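Local coordinates for class II aldolase/adducin N-terminal domain-containing protein (PDB 3M4R) that binds zinc through its class II aldolase/adducin-type domain and may, as part of a longer chain of the short-chain dehydrogenase family, act as an oxidoreductase, at residues I139-L153 against I180-T192. Sequence-based numbering, arbitrary orientation.
Sequences ITNTDLPSDQIAKIL and IDGIVLRKHGLLT. With ZN (zinc ion), chain B.
Arg186 reaches Thr140, Leu144 and Ser146 with its guanidinium, in the turn between helices 134-140 and 146-153, and illustrates how one arginine can tie together backbone carbonyls at a helix end and in the loop that follows. NE and NH1 grip a single atom, Thr140 O, side-on, with NH1 3.0 Å from it; NE lies in the carbonyl plane on a lone pair, whereas NH1 stands above that plane. The far end, NH1 and NH2, converges on Leu144 O, which lies 2.9 Å from NH2, and NH2 also donates to Ser146 OG at 3.0 Å. All three acceptors sit near the guanidinium plane, so the group is fixed in rotation, and Ile149 CD1 lies over the centre of one face, 3.3 Å above the plane. A bend at chi3 (72°), after a chi2 near 180°, turns the guanidinium toward these carbonyl and hydroxyl oxygens. Next along the chain, Lys187 N donates almost straight (174°) to Thr140 OG1, 3.0 Å away. Two residues before Arg186, Val184 spreads its branches, CG1 against Thr140 CG2 and CG2 against Leu153 CD1 (3.8 Å). The setting is the class II aldolase/adducin-type domain: strands 182-185 and 189-194 form a hairpin whose turn carries a classic beta bulge, His188 and Gly189 both facing Leu185. His188 NE2 binds the zinc ion at 2.0 Å, together with Glu116, His130 and His132. On the helical side, Thr140 OG1 is also bonded to Ile136 O within its own helix, while Thr142 OG1 donates to Ile139 O and accepts from Leu144 N, an ST turn that shapes the loop leading to Leu144 O.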
loop_
_atom_site.group_PDB
_atom_site.type_symbol
_atom_site.label_atom_id
_atom_site.label_comp_id
_atom_site.label_asym_id
_atom_site.label_seq_id
_atom_site.Cartn_x
_atom_site.Cartn_y
_atom_site.Cartn_z
ATOM N N ILE A 139 6.032 12.949 -12.797
ATOM C CA ILE A 139 6.866 12.214 -13.736
ATOM C C ILE A 139 6.031 11.308 -14.621
ATOM O O ILE A 139 6.326 11.156 -15.802
ATOM C CB ILE A 139 8.029 11.423 -13.059
ATOM C CG1 ILE A 139 9.183 11.285 -14.065
ATOM C CG2 ILE A 139 7.563 10.060 -12.574
ATOM C CD1 ILE A 139 10.454 10.709 -13.503
ATOM N N THR A 140 4.976 10.729 -14.068
ATOM C CA THR A 140 4.140 9.818 -14.835
ATOM C C THR A 140 3.150 10.572 -15.720
ATOM O O THR A 140 2.583 9.986 -16.628
ATOM C CB THR A 140 3.456 8.794 -13.948
ATOM O OG1 THR A 140 2.598 9.441 -12.997
ATOM C CG2 THR A 140 4.514 7.956 -13.215
ATOM N N ASN A 141 2.967 11.865 -15.465
ATOM C CA ASN A 141 2.108 12.703 -16.302
ATOM C C ASN A 141 2.846 13.380 -17.466
ATOM O O ASN A 141 2.224 14.097 -18.208
ATOM C CB ASN A 141 1.374 13.771 -15.468
ATOM C CG ASN A 141 0.046 13.290 -14.982
ATOM O OD1 ASN A 141 -0.846 13.014 -15.779
ATOM N ND2 ASN A 141 -0.095 13.147 -13.672
ATOM N N THR A 142 4.156 13.149 -17.599
ATOM C CA THR A 142 4.941 13.568 -18.764
ATOM C C THR A 142 4.776 12.529 -19.868
ATOM O O THR A 142 4.218 11.464 -19.643
ATOM C CB THR A 142 6.469 13.639 -18.474
ATOM O OG1 THR A 142 6.995 12.313 -18.319
ATOM C CG2 THR A 142 6.800 14.478 -17.236
ATOM N N ASP A 143 5.312 12.817 -21.052
ATOM C CA ASP A 143 5.230 11.873 -22.160
ATOM C C ASP A 143 6.396 10.892 -22.152
ATOM O O ASP A 143 6.646 10.213 -23.140
ATOM C CB ASP A 143 5.158 12.638 -23.491
ATOM C CG ASP A 143 3.890 13.470 -23.609
ATOM O OD1 ASP A 143 2.858 13.057 -23.068
ATOM O OD2 ASP A 143 3.923 14.533 -24.237
ATOM N N LEU A 144 7.112 10.794 -21.039
ATOM C CA LEU A 144 8.243 9.887 -20.983
ATOM C C LEU A 144 7.733 8.468 -21.143
ATOM O O LEU A 144 6.774 8.092 -20.497
ATOM C CB LEU A 144 9.020 10.033 -19.673
ATOM C CG LEU A 144 10.016 11.196 -19.566
ATOM C CD1 LEU A 144 10.595 11.167 -18.151
ATOM C CD2 LEU A 144 11.134 11.146 -20.644
ATOM N N PRO A 145 8.379 7.673 -22.009
ATOM C CA PRO A 145 7.998 6.251 -22.052
ATOM C C PRO A 145 8.212 5.544 -20.693
ATOM O O PRO A 145 9.070 5.944 -19.898
ATOM C CB PRO A 145 8.903 5.660 -23.148
ATOM C CG PRO A 145 9.914 6.680 -23.464
ATOM C CD PRO A 145 9.439 8.016 -22.979
ATOM N N SER A 146 7.419 4.518 -20.424
ATOM C CA SER A 146 7.433 3.872 -19.124
ATOM C C SER A 146 8.814 3.280 -18.820
ATOM O O SER A 146 9.278 3.336 -17.667
ATOM C CB SER A 146 6.334 2.817 -19.061
ATOM O OG SER A 146 5.069 3.465 -18.972
ATOM N N ASP A 147 9.471 2.746 -19.858
ATOM C CA ASP A 147 10.772 2.142 -19.690
ATOM C C ASP A 147 11.823 3.168 -19.305
ATOM O O ASP A 147 12.743 2.854 -18.554
ATOM C CB ASP A 147 11.222 1.385 -20.951
ATOM C CG ASP A 147 10.476 0.058 -21.153
ATOM O OD1 ASP A 147 9.572 -0.276 -20.362
ATOM O OD2 ASP A 147 10.797 -0.673 -22.119
ATOM N N GLN A 148 11.726 4.388 -19.811
ATOM C CA GLN A 148 12.677 5.392 -19.371
ATOM C C GLN A 148 12.314 5.864 -17.945
ATOM O O GLN A 148 13.185 6.143 -17.122
ATOM C CB GLN A 148 12.776 6.541 -20.371
ATOM C CG GLN A 148 13.331 6.136 -21.733
ATOM C CD GLN A 148 13.412 7.313 -22.649
ATOM O OE1 GLN A 148 12.824 8.353 -22.385
ATOM N NE2 GLN A 148 14.160 7.175 -23.722
ATOM N N ILE A 149 11.039 5.925 -17.636
ATOM C CA ILE A 149 10.648 6.156 -16.236
ATOM C C ILE A 149 11.266 5.123 -15.256
ATOM O O ILE A 149 11.814 5.501 -14.215
ATOM C CB ILE A 149 9.136 6.261 -16.068
ATOM C CG1 ILE A 149 8.608 7.511 -16.817
ATOM C CG2 ILE A 149 8.796 6.398 -14.585
ATOM C CD1 ILE A 149 7.087 7.658 -16.776
ATOM N N ALA A 150 11.221 3.843 -15.620
ATOM C CA ALA A 150 11.834 2.773 -14.826
ATOM C C ALA A 150 13.358 2.963 -14.688
ATOM O O ALA A 150 13.912 2.777 -13.593
ATOM C CB ALA A 150 11.513 1.409 -15.439
ATOM N N LYS A 151 14.040 3.383 -15.758
ATOM C CA LYS A 151 15.484 3.574 -15.667
ATOM C C LYS A 151 15.792 4.744 -14.709
ATOM O O LYS A 151 16.824 4.734 -14.039
ATOM C CB LYS A 151 16.172 3.752 -17.051
ATOM C CG LYS A 151 15.892 2.600 -18.071
ATOM C CD LYS A 151 16.959 2.339 -19.217
ATOM C CE LYS A 151 17.968 3.396 -19.406
ATOM N NZ LYS A 151 18.953 3.271 -20.624
ATOM N N ILE A 152 14.889 5.719 -14.619
ATOM C CA ILE A 152 15.091 6.883 -13.755
ATOM C C ILE A 152 14.906 6.473 -12.294
ATOM O O ILE A 152 15.702 6.824 -11.428
ATOM C CB ILE A 152 14.084 8.026 -14.087
ATOM C CG1 ILE A 152 14.379 8.620 -15.478
ATOM C CG2 ILE A 152 14.166 9.146 -13.059
ATOM C CD1 ILE A 152 13.229 9.411 -16.098
ATOM N N LEU A 153 13.878 5.679 -12.058
ATOM C CA LEU A 153 13.389 5.396 -10.723
ATOM C C LEU A 153 14.026 4.172 -10.056
ATOM O O LEU A 153 13.984 4.049 -8.835
ATOM C CB LEU A 153 11.871 5.244 -10.783
ATOM C CG LEU A 153 11.095 6.495 -11.199
ATOM C CD1 LEU A 153 9.596 6.255 -11.108
ATOM C CD2 LEU A 153 11.488 7.769 -10.408
ATOM N N ILE A 180 11.892 -6.925 -7.133
ATOM C CA ILE A 180 11.688 -5.491 -7.449
ATOM C C ILE A 180 11.507 -4.666 -6.181
ATOM O O ILE A 180 11.177 -5.214 -5.134
ATOM C CB ILE A 180 10.534 -5.254 -8.458
ATOM C CG1 ILE A 180 9.169 -5.655 -7.875
ATOM C CG2 ILE A 180 10.817 -6.043 -9.715
ATOM C CD1 ILE A 180 7.978 -5.180 -8.687
ATOM N N ASP A 181 11.744 -3.358 -6.259
ATOM C CA ASP A 181 11.625 -2.472 -5.104
ATOM C C ASP A 181 10.285 -1.703 -5.094
ATOM O O ASP A 181 9.874 -1.114 -4.073
ATOM C CB ASP A 181 12.763 -1.470 -5.069
ATOM C CG ASP A 181 14.142 -2.132 -4.846
ATOM O OD1 ASP A 181 14.253 -3.073 -4.037
ATOM O OD2 ASP A 181 15.101 -1.714 -5.489
ATOM N N GLY A 182 9.583 -1.706 -6.211
ATOM C CA GLY A 182 8.394 -0.849 -6.288
ATOM C C GLY A 182 7.607 -1.084 -7.550
ATOM O O GLY A 182 8.137 -1.623 -8.514
ATOM N N ILE A 183 6.323 -0.711 -7.509
ATOM C CA ILE A 183 5.450 -0.691 -8.667
ATOM C C ILE A 183 4.895 0.726 -8.797
ATOM O O ILE A 183 4.302 1.253 -7.856
ATOM C CB ILE A 183 4.279 -1.642 -8.520
ATOM C CG1 ILE A 183 4.783 -3.095 -8.449
ATOM C CG2 ILE A 183 3.308 -1.445 -9.668
ATOM C CD1 ILE A 183 3.625 -4.160 -8.193
ATOM N N VAL A 184 5.135 1.335 -9.954
ATOM C CA VAL A 184 4.770 2.723 -10.239
ATOM C C VAL A 184 3.471 2.715 -11.020
ATOM O O VAL A 184 3.359 2.017 -12.010
ATOM C CB VAL A 184 5.836 3.416 -11.071
ATOM C CG1 VAL A 184 5.391 4.863 -11.434
ATOM C CG2 VAL A 184 7.148 3.415 -10.300
ATOM N N LEU A 185 2.491 3.473 -10.552
ATOM C CA LEU A 185 1.149 3.473 -11.166
ATOM C C LEU A 185 0.968 4.839 -11.804
ATOM O O LEU A 185 0.758 5.839 -11.103
ATOM C CB LEU A 185 0.072 3.193 -10.096
ATOM C CG LEU A 185 0.213 1.955 -9.177
ATOM C CD1 LEU A 185 -0.963 1.867 -8.142
ATOM C CD2 LEU A 185 0.343 0.676 -9.974
ATOM N N ARG A 186 1.099 4.917 -13.131
ATOM C CA ARG A 186 1.043 6.204 -13.789
ATOM C C ARG A 186 -0.267 6.913 -13.509
ATOM O O ARG A 186 -1.322 6.302 -13.535
ATOM C CB ARG A 186 1.288 6.090 -15.297
ATOM C CG ARG A 186 2.678 5.554 -15.607
ATOM C CD ARG A 186 3.005 5.628 -17.101
ATOM N NE ARG A 186 3.238 6.996 -17.530
ATOM C CZ ARG A 186 4.093 7.357 -18.482
ATOM N NH1 ARG A 186 4.200 8.630 -18.791
ATOM N NH2 ARG A 186 4.849 6.455 -19.104
ATOM N N LYS A 187 -0.151 8.205 -13.219
ATOM C CA LYS A 187 -1.278 9.087 -12.900
ATOM C C LYS A 187 -2.055 8.701 -11.655
ATOM O O LYS A 187 -3.241 9.061 -11.545
ATOM C CB LYS A 187 -2.234 9.218 -14.085
ATOM C CG LYS A 187 -1.558 9.548 -15.382
ATOM C CD LYS A 187 -2.532 10.195 -16.417
ATOM C CE LYS A 187 -1.836 10.390 -17.750
ATOM N NZ LYS A 187 -2.753 9.980 -18.849
ATOM N N HIS A 188 -1.401 7.944 -10.752
ATOM C CA HIS A 188 -2.001 7.459 -9.514
ATOM C C HIS A 188 -0.990 7.571 -8.378
ATOM O O HIS A 188 -1.203 8.329 -7.458
ATOM C CB HIS A 188 -2.456 5.999 -9.678
ATOM C CG HIS A 188 -3.182 5.428 -8.484
ATOM N ND1 HIS A 188 -3.750 4.170 -8.509
ATOM C CD2 HIS A 188 -3.429 5.924 -7.240
ATOM C CE1 HIS A 188 -4.275 3.899 -7.325
ATOM N NE2 HIS A 188 -4.120 4.955 -6.542
ATOM N N GLY A 189 0.091 6.800 -8.419
ATOM C CA GLY A 189 1.061 6.864 -7.338
ATOM C C GLY A 189 2.042 5.722 -7.375
ATOM O O GLY A 189 2.463 5.268 -8.452
ATOM N N LEU A 190 2.392 5.251 -6.180
ATOM C CA LEU A 190 3.446 4.280 -6.013
ATOM C C LEU A 190 3.061 3.225 -5.010
ATOM O O LEU A 190 2.438 3.526 -3.984
ATOM C CB LEU A 190 4.693 4.985 -5.521
ATOM C CG LEU A 190 5.941 4.137 -5.218
ATOM C CD1 LEU A 190 6.521 3.427 -6.471
ATOM C CD2 LEU A 190 7.002 5.106 -4.678
ATOM N N LEU A 191 3.498 1.998 -5.284
ATOM C CA LEU A 191 3.512 0.943 -4.318
ATOM C C LEU A 191 4.923 0.474 -4.034
ATOM O O LEU A 191 5.707 0.179 -4.956
ATOM C CB LEU A 191 2.726 -0.230 -4.836
ATOM C CG LEU A 191 1.210 -0.036 -4.926
ATOM C CD1 LEU A 191 0.702 -0.996 -5.988
ATOM C CD2 LEU A 191 0.545 -0.290 -3.531
ATOM N N THR A 192 5.243 0.407 -2.751
ATOM C CA THR A 192 6.430 -0.315 -2.272
ATOM C C THR A 192 6.064 -1.321 -1.194
ATOM O O THR A 192 4.961 -1.298 -0.635
ATOM C CB THR A 192 7.523 0.639 -1.838
ATOM O OG1 THR A 192 7.100 1.471 -0.743
ATOM C CG2 THR A 192 8.013 1.480 -3.057
HETATM ZN ZN ZN B . -4.455 4.993 -4.612
HETATM O O HOH W 1 -6.202 5.850 -5.162
#